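Local coordinates for aldehyde dehydrogenase 12 (Zea mays, PDB 6D97), which catalyses the NAD-dependent oxidation of L-glutamate gamma-semialdehyde, the last step of proline catabolism in plants, at residues Arg277-Leu282 with Val290-Ala295; Ala460-Ala465 with Phe503-Asp508; Pro267-Phe272 with Lys521-Cys526. All coordinates share one frame; numbering follows the deposited sequence.

Interaction 1: residues Arg277-Leu282 with Val290-Ala295. With NAD (nicotinamide-adenine-dinucleotide), chain E.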
loop_
_atom_site.group_PDB
_atom_site.type_symbol
_atom_site.label_atom_id
_atom_site.label_comp_id
_atom_site.label_asym_id
_atom_site.label_seq_id
_atom_site.Cartn_x
_atom_site.Cartn_y
_atom_site.Cartn_z
ATOM N N ARG A 277 33.328 -0.032 -12.483
ATOM C CA ARG A 277 33.899 -0.613 -13.695
ATOM C C ARG A 277 33.308 -1.992 -13.972
ATOM O O ARG A 277 32.876 -2.282 -15.093
ATOM C CB ARG A 277 35.423 -0.683 -13.558
ATOM C CG ARG A 277 36.200 -0.670 -14.867
ATOM C CD ARG A 277 36.651 -2.063 -15.250
ATOM N NE ARG A 277 37.505 -2.657 -14.226
ATOM C CZ ARG A 277 37.562 -3.960 -13.976
ATOM N NH1 ARG A 277 36.807 -4.797 -14.674
ATOM N NH2 ARG A 277 38.362 -4.424 -13.026
ATOM N N VAL A 278 33.269 -2.853 -12.952
ATOM C CA VAL A 278 32.751 -4.206 -13.137
ATOM C C VAL A 278 31.239 -4.183 -13.326
ATOM O O VAL A 278 30.682 -4.985 -14.085
ATOM C CB VAL A 278 33.160 -5.097 -11.950
ATOM C CG1 VAL A 278 32.582 -6.488 -12.106
ATOM C CG2 VAL A 278 34.673 -5.161 -11.820
ATOM N N ALA A 279 30.552 -3.261 -12.645
ATOM C CA ALA A 279 29.097 -3.191 -12.741
ATOM C C ALA A 279 28.645 -2.895 -14.166
ATOM O O ALA A 279 27.687 -3.500 -14.660
ATOM C CB ALA A 279 28.559 -2.130 -11.781
ATOM N N GLU A 280 29.325 -1.963 -14.840
ATOM C CA GLU A 280 28.948 -1.614 -16.206
ATOM C C GLU A 280 29.322 -2.721 -17.187
ATOM O O GLU A 280 28.577 -2.989 -18.138
ATOM C CB GLU A 280 29.601 -0.289 -16.608
ATOM C CG GLU A 280 29.137 0.906 -15.788
ATOM C CD GLU A 280 27.648 1.156 -15.921
ATOM O OE1 GLU A 280 27.104 0.936 -17.024
ATOM O OE2 GLU A 280 27.019 1.559 -14.921
ATOM N N LYS A 281 30.472 -3.369 -16.976
ATOM C CA LYS A 281 30.849 -4.511 -17.805
ATOM C C LYS A 281 29.824 -5.632 -17.683
ATOM O O LYS A 281 29.389 -6.205 -18.689
ATOM C CB LYS A 281 32.238 -5.010 -17.408
ATOM C CG LYS A 281 32.777 -6.128 -18.284
ATOM C CD LYS A 281 33.883 -6.889 -17.569
ATOM C CE LYS A 281 34.579 -7.868 -18.498
ATOM N NZ LYS A 281 33.601 -8.757 -19.176
ATOM N N LEU A 282 29.428 -5.960 -16.448
ATOM C CA LEU A 282 28.419 -6.994 -16.245
ATOM C C LEU A 282 27.072 -6.572 -16.816
ATOM O O LEU A 282 26.355 -7.393 -17.400
ATOM C CB LEU A 282 28.286 -7.328 -14.759
ATOM C CG LEU A 282 29.391 -8.174 -14.126
ATOM C CD1 LEU A 282 28.925 -8.759 -12.802
ATOM C CD2 LEU A 282 29.802 -9.278 -15.077
ATOM N N VAL A 290 20.445 -7.303 -14.572
ATOM C CA VAL A 290 21.214 -7.077 -13.355
ATOM C C VAL A 290 20.498 -6.068 -12.472
ATOM O O VAL A 290 19.666 -5.281 -12.930
ATOM C CB VAL A 290 22.643 -6.562 -13.652
ATOM C CG1 VAL A 290 23.462 -7.615 -14.355
ATOM C CG2 VAL A 290 22.586 -5.286 -14.487
ATOM N N LYS A 291 20.838 -6.096 -11.188
ATOM C CA LYS A 291 20.623 -4.982 -10.279
ATOM C C LYS A 291 21.976 -4.602 -9.698
ATOM O O LYS A 291 22.771 -5.474 -9.332
ATOM C CB LYS A 291 19.634 -5.324 -9.159
ATOM C CG LYS A 291 18.195 -5.498 -9.616
ATOM C CD LYS A 291 17.597 -4.206 -10.152
ATOM C CE LYS A 291 16.152 -4.424 -10.587
ATOM N NZ LYS A 291 15.636 -3.282 -11.388
ATOM N N LEU A 292 22.245 -3.304 -9.634
ATOM C CA LEU A 292 23.574 -2.812 -9.316
ATOM C C LEU A 292 23.554 -1.996 -8.034
ATOM O O LEU A 292 22.678 -1.147 -7.834
ATOM C CB LEU A 292 24.129 -1.956 -10.459
ATOM C CG LEU A 292 24.252 -2.659 -11.811
ATOM C CD1 LEU A 292 24.742 -1.699 -12.885
ATOM C CD2 LEU A 292 25.183 -3.856 -11.693
ATOM N N GLU A 293 24.522 -2.272 -7.166
ATOM C CA GLU A 293 24.936 -1.374 -6.094
ATOM C C GLU A 293 26.393 -1.038 -6.397
ATOM O O GLU A 293 27.306 -1.688 -5.888
ATOM C CB GLU A 293 24.775 -2.010 -4.724
ATOM N N ASP A 294 26.609 -0.039 -7.242
ATOM C CA ASP A 294 27.947 0.271 -7.721
ATOM C C ASP A 294 28.607 1.317 -6.821
ATOM O O ASP A 294 28.183 1.564 -5.688
ATOM C CB ASP A 294 27.890 0.720 -9.174
ATOM C CG ASP A 294 26.661 1.547 -9.474
ATOM O OD1 ASP A 294 25.878 1.812 -8.533
ATOM O OD2 ASP A 294 26.477 1.921 -10.652
ATOM N N ALA A 295 29.661 1.944 -7.334
ATOM C CA ALA A 295 30.432 2.868 -6.530
ATOM C C ALA A 295 29.608 4.107 -6.189
ATOM O O ALA A 295 28.488 4.318 -6.675
ATOM C CB ALA A 295 31.718 3.265 -7.255
HETATM P PA NAD E . 34.902 -5.148 -7.458
HETATM O O1A NAD E . 34.035 -4.686 -8.673
HETATM O O2A NAD E . 36.347 -5.176 -7.564
HETATM O O5B NAD E . 34.776 -6.530 -6.952
HETATM C C5B NAD E . 33.590 -6.931 -6.310
HETATM C C4B NAD E . 33.190 -8.375 -6.593
HETATM O O4B NAD E . 32.902 -8.609 -7.960
HETATM C C3B NAD E . 34.208 -9.372 -6.144
HETATM O O3B NAD E . 33.601 -10.482 -5.604
HETATM C C2B NAD E . 34.896 -9.706 -7.397
HETATM O O2B NAD E . 35.456 -10.962 -7.330
HETATM C C1B NAD E . 33.775 -9.630 -8.363
HETATM N N9A NAD E . 34.156 -9.402 -9.741
HETATM C C8A NAD E . 35.164 -8.592 -10.233
HETATM N N7A NAD E . 35.156 -8.644 -11.569
HETATM C C5A NAD E . 34.131 -9.483 -11.996
HETATM C C6A NAD E . 33.657 -9.901 -13.225
HETATM N N6A NAD E . 34.291 -9.431 -14.426
HETATM N N1A NAD E . 32.615 -10.742 -13.300
HETATM C C2A NAD E . 31.994 -11.204 -12.185
HETATM N N3A NAD E . 32.429 -10.816 -10.958
HETATM C C4A NAD E . 33.474 -9.971 -10.838
HETATM O O3 NAD E . 34.816 -4.419 -6.186
HETATM P PN NAD E . 35.983 -3.611 -5.472
HETATM O O1N NAD E . 35.221 -2.853 -4.325
HETATM O O2N NAD E . 36.983 -4.533 -4.838
HETATM O O5D NAD E . 36.665 -2.593 -6.345
#

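Interaction 2: residues Ala460-Ala465 with Phe503-Asp508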
loop_
_atom_site.group_PDB
_atom_site.type_symbol
_atom_site.label_atom_id
_atom_site.label_comp_id
_atom_site.label_asym_id
_atom_site.label_seq_id
_atom_site.Cartn_x
_atom_site.Cartn_y
_atom_site.Cartn_z
ATOM N N ALA A 460 27.745 9.293 -10.059
ATOM C CA ALA A 460 27.237 8.372 -9.054
ATOM C C ALA A 460 26.342 9.130 -8.090
ATOM O O ALA A 460 26.643 10.266 -7.711
ATOM C CB ALA A 460 28.382 7.688 -8.292
ATOM N N HIS A 461 25.237 8.495 -7.697
ATOM C CA HIS A 461 24.235 9.109 -6.828
ATOM C C HIS A 461 23.824 8.083 -5.768
ATOM O O HIS A 461 22.712 7.552 -5.781
ATOM C CB HIS A 461 23.043 9.608 -7.643
ATOM C CG HIS A 461 23.417 10.579 -8.719
ATOM N ND1 HIS A 461 23.965 11.812 -8.447
ATOM C CD2 HIS A 461 23.337 10.492 -10.067
ATOM C CE1 HIS A 461 24.201 12.448 -9.581
ATOM N NE2 HIS A 461 23.826 11.669 -10.579
ATOM N N LEU A 462 24.744 7.812 -4.843
ATOM C CA LEU A 462 24.497 6.845 -3.784
ATOM C C LEU A 462 24.020 7.551 -2.520
ATOM O O LEU A 462 22.815 7.740 -2.333
ATOM C CB LEU A 462 25.760 6.023 -3.513
ATOM C CG LEU A 462 25.620 4.772 -2.646
ATOM C CD1 LEU A 462 24.318 4.047 -2.927
ATOM C CD2 LEU A 462 26.791 3.845 -2.900
ATOM N N THR A 463 24.943 7.948 -1.650
ATOM C CA THR A 463 24.573 8.628 -0.419
ATOM C C THR A 463 24.972 10.095 -0.472
ATOM O O THR A 463 25.777 10.523 -1.304
ATOM C CB THR A 463 25.202 7.962 0.807
ATOM O OG1 THR A 463 26.626 8.101 0.758
ATOM C CG2 THR A 463 24.846 6.493 0.849
ATOM N N ALA A 464 24.374 10.864 0.432
ATOM C CA ALA A 464 24.569 12.304 0.505
ATOM C C ALA A 464 24.013 12.787 1.834
ATOM O O ALA A 464 23.145 12.146 2.432
ATOM C CB ALA A 464 23.887 13.028 -0.657
ATOM N N ALA A 465 24.524 13.929 2.283
ATOM C CA ALA A 465 24.094 14.535 3.533
ATOM C C ALA A 465 23.985 16.041 3.360
ATOM O O ALA A 465 24.859 16.673 2.761
ATOM C CB ALA A 465 25.059 14.214 4.680
ATOM N N PHE A 503 18.714 1.441 1.439
ATOM C CA PHE A 503 20.042 1.863 1.017
ATOM C C PHE A 503 20.233 1.428 -0.425
ATOM O O PHE A 503 19.993 0.264 -0.766
ATOM C CB PHE A 503 21.152 1.278 1.898
ATOM C CG PHE A 503 22.544 1.615 1.420
ATOM C CD1 PHE A 503 23.191 2.751 1.870
ATOM C CD2 PHE A 503 23.203 0.796 0.513
ATOM C CE1 PHE A 503 24.468 3.060 1.436
ATOM C CE2 PHE A 503 24.478 1.106 0.071
ATOM C CZ PHE A 503 25.111 2.236 0.540
ATOM N N GLY A 504 20.664 2.361 -1.263
ATOM C CA GLY A 504 20.840 2.104 -2.670
ATOM C C GLY A 504 20.904 3.401 -3.445
ATOM O O GLY A 504 20.527 4.465 -2.945
ATOM N N PRO A 505 21.387 3.342 -4.676
ATOM C CA PRO A 505 21.495 4.548 -5.500
ATOM C C PRO A 505 20.132 4.931 -6.072
ATOM O O PRO A 505 19.139 4.227 -5.906
ATOM C CB PRO A 505 22.473 4.125 -6.596
ATOM C CG PRO A 505 22.205 2.665 -6.763
ATOM C CD PRO A 505 21.879 2.147 -5.386
ATOM N N ALA A 506 20.103 6.080 -6.744
ATOM C CA ALA A 506 18.952 6.517 -7.520
ATOM C C ALA A 506 19.419 6.964 -8.899
ATOM O O ALA A 506 20.618 7.088 -9.165
ATOM C CB ALA A 506 18.190 7.656 -6.832
ATOM N N GLY A 507 18.451 7.220 -9.776
ATOM C CA GLY A 507 18.758 7.671 -11.119
ATOM C C GLY A 507 19.157 6.581 -12.083
ATOM O O GLY A 507 19.764 6.875 -13.117
ATOM N N ASP A 508 18.817 5.329 -11.789
ATOM C CA ASP A 508 19.227 4.193 -12.603
ATOM C C ASP A 508 18.177 3.093 -12.501
ATOM O O ASP A 508 17.885 2.617 -11.397
ATOM C CB ASP A 508 20.602 3.694 -12.142
ATOM C CG ASP A 508 21.151 2.562 -13.000
ATOM O OD1 ASP A 508 20.468 2.113 -13.945
ATOM O OD2 ASP A 508 22.288 2.123 -12.718
#

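Interaction 3: residues Pro267-Phe272 with Lys521-Cys526. With NAD (nicotinamide-adenine-dinucleotide), chain E.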
loop_
_atom_site.group_PDB
_atom_site.type_symbol
_atom_site.label_atom_id
_atom_site.label_comp_id
_atom_site.label_asym_id
_atom_site.label_seq_id
_atom_site.Cartn_x
_atom_site.Cartn_y
_atom_site.Cartn_z
ATOM N N PRO A 267 21.891 -16.783 -15.534
ATOM C CA PRO A 267 20.913 -16.568 -14.467
ATOM C C PRO A 267 19.915 -15.504 -14.888
ATOM O O PRO A 267 20.224 -14.606 -15.675
ATOM C CB PRO A 267 21.771 -16.106 -13.286
ATOM C CG PRO A 267 22.940 -15.455 -13.924
ATOM C CD PRO A 267 23.215 -16.244 -15.177
ATOM N N LYS A 268 18.694 -15.620 -14.369
ATOM C CA LYS A 268 17.644 -14.694 -14.764
ATOM C C LYS A 268 17.768 -13.341 -14.080
ATOM O O LYS A 268 17.209 -12.358 -14.577
ATOM C CB LYS A 268 16.272 -15.308 -14.486
ATOM C CG LYS A 268 15.958 -16.463 -15.422
ATOM C CD LYS A 268 16.137 -16.022 -16.869
ATOM C CE LYS A 268 16.915 -17.041 -17.679
ATOM N NZ LYS A 268 16.116 -18.249 -18.003
ATOM N N MET A 269 18.484 -13.273 -12.962
ATOM C CA MET A 269 18.779 -12.010 -12.302
ATOM C C MET A 269 20.150 -12.125 -11.656
ATOM O O MET A 269 20.507 -13.183 -11.137
ATOM C CB MET A 269 17.722 -11.655 -11.250
ATOM C CG MET A 269 17.104 -10.271 -11.434
ATOM S SD MET A 269 18.300 -8.926 -11.283
ATOM C CE MET A 269 18.820 -9.128 -9.581
ATOM N N THR A 270 20.920 -11.042 -11.698
ATOM C CA THR A 270 22.221 -10.992 -11.042
ATOM C C THR A 270 22.280 -9.735 -10.193
ATOM O O THR A 270 22.120 -8.624 -10.711
ATOM C CB THR A 270 23.371 -11.005 -12.053
ATOM O OG1 THR A 270 23.376 -12.249 -12.761
ATOM C CG2 THR A 270 24.704 -10.837 -11.340
ATOM N N LEU A 271 22.481 -9.910 -8.891
ATOM C CA LEU A 271 22.767 -8.796 -7.998
ATOM C C LEU A 271 24.276 -8.611 -7.958
ATOM O O LEU A 271 25.009 -9.527 -7.566
ATOM C CB LEU A 271 22.214 -9.054 -6.596
ATOM C CG LEU A 271 22.243 -7.946 -5.532
ATOM C CD1 LEU A 271 23.618 -7.775 -4.879
ATOM C CD2 LEU A 271 21.766 -6.630 -6.125
ATOM N N PHE A 272 24.740 -7.437 -8.366
ATOM C CA PHE A 272 26.149 -7.102 -8.262
ATOM C C PHE A 272 26.333 -5.905 -7.344
ATOM O O PHE A 272 25.681 -4.871 -7.520
ATOM C CB PHE A 272 26.772 -6.792 -9.619
ATOM C CG PHE A 272 28.201 -6.355 -9.522
ATOM C CD1 PHE A 272 29.210 -7.291 -9.383
ATOM C CD2 PHE A 272 28.534 -5.010 -9.534
ATOM C CE1 PHE A 272 30.522 -6.900 -9.272
ATOM C CE2 PHE A 272 29.847 -4.611 -9.428
ATOM C CZ PHE A 272 30.842 -5.556 -9.295
ATOM N N LYS A 521 11.650 -6.944 -2.590
ATOM C CA LYS A 521 10.668 -7.189 -3.641
ATOM C C LYS A 521 11.117 -6.605 -4.975
ATOM O O LYS A 521 10.927 -7.232 -6.023
ATOM C CB LYS A 521 9.308 -6.624 -3.234
ATOM C CG LYS A 521 8.628 -7.387 -2.110
ATOM C CD LYS A 521 7.276 -6.776 -1.762
ATOM C CE LYS A 521 7.342 -5.920 -0.511
ATOM N NZ LYS A 521 6.165 -5.007 -0.382
ATOM N N LEU A 522 11.721 -5.413 -4.962
ATOM C CA LEU A 522 12.192 -4.812 -6.208
ATOM C C LEU A 522 13.315 -5.635 -6.827
ATOM O O LEU A 522 13.321 -5.889 -8.039
ATOM C CB LEU A 522 12.663 -3.379 -5.955
ATOM C CG LEU A 522 13.579 -2.795 -7.033
ATOM C CD1 LEU A 522 12.752 -2.361 -8.238
ATOM C CD2 LEU A 522 14.414 -1.646 -6.492
ATOM N N VAL A 523 14.265 -6.075 -6.007
ATOM C CA VAL A 523 15.472 -6.701 -6.533
ATOM C C VAL A 523 15.223 -8.155 -6.915
ATOM O O VAL A 523 15.759 -8.641 -7.917
ATOM C CB VAL A 523 16.611 -6.567 -5.504
ATOM C CG1 VAL A 523 17.796 -7.416 -5.903
ATOM C CG2 VAL A 523 17.034 -5.111 -5.375
ATOM N N TRP A 524 14.405 -8.871 -6.143
ATOM C CA TRP A 524 14.356 -10.325 -6.220
ATOM C C TRP A 524 13.028 -10.877 -6.716
ATOM O O TRP A 524 12.809 -12.091 -6.642
ATOM C CB TRP A 524 14.701 -10.923 -4.858
ATOM C CG TRP A 524 16.130 -10.691 -4.527
ATOM C CD1 TRP A 524 16.633 -10.010 -3.453
ATOM C CD2 TRP A 524 17.254 -11.104 -5.307
ATOM N NE1 TRP A 524 18.007 -9.993 -3.511
ATOM C CE2 TRP A 524 18.412 -10.659 -4.638
ATOM C CE3 TRP A 524 17.396 -11.820 -6.504
ATOM C CZ2 TRP A 524 19.693 -10.903 -5.126
ATOM C CZ3 TRP A 524 18.664 -12.059 -6.987
ATOM C CH2 TRP A 524 19.798 -11.604 -6.297
ATOM N N SER A 525 12.145 -10.029 -7.232
ATOM C CA SER A 525 10.929 -10.517 -7.860
ATOM C C SER A 525 10.537 -9.563 -8.976
ATOM O O SER A 525 11.044 -8.441 -9.081
ATOM C CB SER A 525 9.788 -10.673 -6.848
ATOM O OG SER A 525 9.347 -9.416 -6.368
ATOM N N CYS A 526 9.635 -10.037 -9.825
ATOM C CA CYS A 526 9.052 -9.243 -10.889
ATOM C C CYS A 526 7.539 -9.344 -10.791
ATOM O O CYS A 526 6.998 -10.224 -10.120
ATOM C CB CYS A 526 9.528 -9.708 -12.271
ATOM S SG CYS A 526 9.200 -11.445 -12.628
HETATM P PA NAD E . 34.902 -5.148 -7.458
HETATM O O1A NAD E . 34.035 -4.686 -8.673
HETATM O O2A NAD E . 36.347 -5.176 -7.564
HETATM O O5B NAD E . 34.776 -6.530 -6.952
HETATM C C5B NAD E . 33.590 -6.931 -6.310
HETATM C C4B NAD E . 33.190 -8.375 -6.593
HETATM O O4B NAD E . 32.902 -8.609 -7.960
HETATM C C3B NAD E . 34.208 -9.372 -6.144
HETATM O O3B NAD E . 33.601 -10.482 -5.604
HETATM C C2B NAD E . 34.896 -9.706 -7.397
HETATM O O2B NAD E . 35.456 -10.962 -7.330
HETATM C C1B NAD E . 33.775 -9.630 -8.363
HETATM N N9A NAD E . 34.156 -9.402 -9.741
HETATM C C8A NAD E . 35.164 -8.592 -10.233
HETATM N N7A NAD E . 35.156 -8.644 -11.569
HETATM C C5A NAD E . 34.131 -9.483 -11.996
HETATM C C6A NAD E . 33.657 -9.901 -13.225
HETATM N N6A NAD E . 34.291 -9.431 -14.426
HETATM N N1A NAD E . 32.615 -10.742 -13.300
HETATM C C2A NAD E . 31.994 -11.204 -12.185
HETATM N N3A NAD E . 32.429 -10.816 -10.958
HETATM C C4A NAD E . 33.474 -9.971 -10.838
HETATM O O3 NAD E . 34.816 -4.419 -6.186
HETATM P PN NAD E . 35.983 -3.611 -5.472
HETATM O O1N NAD E . 35.221 -2.853 -4.325
HETATM O O2N NAD E . 36.983 -4.533 -4.838
HETATM O O5D NAD E . 36.665 -2.593 -6.345
#

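Interaction 1: residues Arg277-Leu282 with Val290-Ala295
Val290 points its side chain at the helix, its CG1 methyl meeting backbone rather than side chain, 4.2 Å from Leu282 O. Leu292 reaches further: with CG anti to its own carbonyl carbon (chi1 -59°), both methyls close on Ala279, early in helix 276-285, CD2 lying 3.8 Å from Ala279 CB and CD1 3.9 Å from Ala279 O. The axes of 277-282 and 290-293 approach to 9.2 Å, nearly antiparallel at 169°, consistent with the small Ala279 side chain at the interface. This is the return half of a beta-alpha-beta unit, strand 269-273, helix 276-285, strand 290-293, in the Rossmann-type NAD domain, and the same helix also meets the cofactor: Val278 CG1 rests 3.4 Å from C5A of the adenine, and Leu282, which points toward the strand, still brings CD2 to 3.6 Å from N1A. Past the strand end, Asp294 lays its CB 3.9 Å from Ala279 CB, while its CG takes the crowded position between backbone N and carbonyl carbon. Its carboxylate comes near another, Asp294 OD2 standing 4.3 Å from Glu280 OE2; the salt bridge of Glu280 to Arg510 probably offsets the repulsion.

Interaction 2: residues Ala460-Ala465 with Phe503-Asp508
Leu462 carries CG anti to its backbone N (chi1 -168°), which with chi2 at 38° sends CD1 across to the chain at Gly504-Pro505, and Phe503, likewise with CG anti to N (chi1 176°), brings the CZ end of its ring up to the same leucine. The contact joins the entry to strand 463-467, in the seven-stranded mixed sheet of the aldehyde dehydrogenase fold, to the long loop between strand 485-488 and helix 517-524. Leu462 CD1 sits 3.5 Å from both Gly504 C and Pro505 N, tight against the peptide link, and 4.0 Å from Pro505 CD. The leucine and phenylalanine side chains cross at about a right angle, Leu462 CD1 lying 4.0 Å from Phe503 CZ; next along, Thr463 CG2 approaches Phe503 CE1 obliquely at 3.5 Å. An alanine at Leu462 would lose CG and both delta methyls and would probably leave the Phe503 ring and the Gly504-Pro505 peptide poorly packed. The His461 ring lies beside Ala506, with Ala506 O near its plane at the edge; ND1 bonds Asn483 OD1 and NE2 bonds Lys94 of the second subunit. The backbone beside it ties the loop down: Ala506 N donates to His461 O over 3.1 Å, nearly along the C=O axis, and the same oxygen receives a CA-H...O contact from Pro505 CA at 3.3 Å.

Interaction 3: residues Pro267-Phe272 with Lys521-Cys526
Strand 269-273 belongs to the parallel sheet of the NAD-binding domain, and its two sides serve different neighbours: Phe272 looks to the cofactor, while Met269 and Leu271 meet Val523 and Trp524 of segment 521-526. Trp524 carries much of the contact. It has CG anti to its carbonyl carbon (chi1 -69°), which brings the six-membered part of the indole up to the strand, and Leu271 CB lies 3.5 Å from Trp524 CZ2, the two side chains crossing at about a right angle. Met269, bent at chi2 and chi3, hooks its terminal methyl between Val523 and Trp524: CE is 3.9 Å from Trp524 CZ3 and 3.5 Å from Val523 O. Val523 CG1, anti to its backbone N, completes the cluster 4.1 Å from Leu271 CD2. The polar end of the indole is satisfied elsewhere, Trp524 NE1 bonding Gln208. Beyond it, Ser525 OG donates to Lys521 O at 2.7 Å, in the carbonyl plane on a lone pair. On the cofactor side the edge of Phe272 faces NAD, CE1 lying 3.2 Å from O4B. Strand 269-273, second from the edge in this chain, is thus packed on both faces within the parallel, Rossmann-type NAD-binding sheet.

Interactions 1 and 3 share the parallel NAD-domain sheet. Their centres are 13 Å apart, and strands 269-273 and 290-293 are neighbours there, probably linked by backbone bonds from Lys291 N to Thr270 O and Glu293 N to Phe272 O. Both reach NAD. Interaction 2 lies at the entry to a strand of the seven-stranded sheet, against a loop, its centre 14 Å from that of interaction 1, which it touches where Asp294 and Ala295 pack on Leu462 and Ala460; from interaction 3 it is 19 Å away, without touching. Along the chain interaction 1 closes before interaction 2 opens, and interaction 3 spans both. Interactions 1 and 2 probably join the two sheets; all three contacts meet the second subunit.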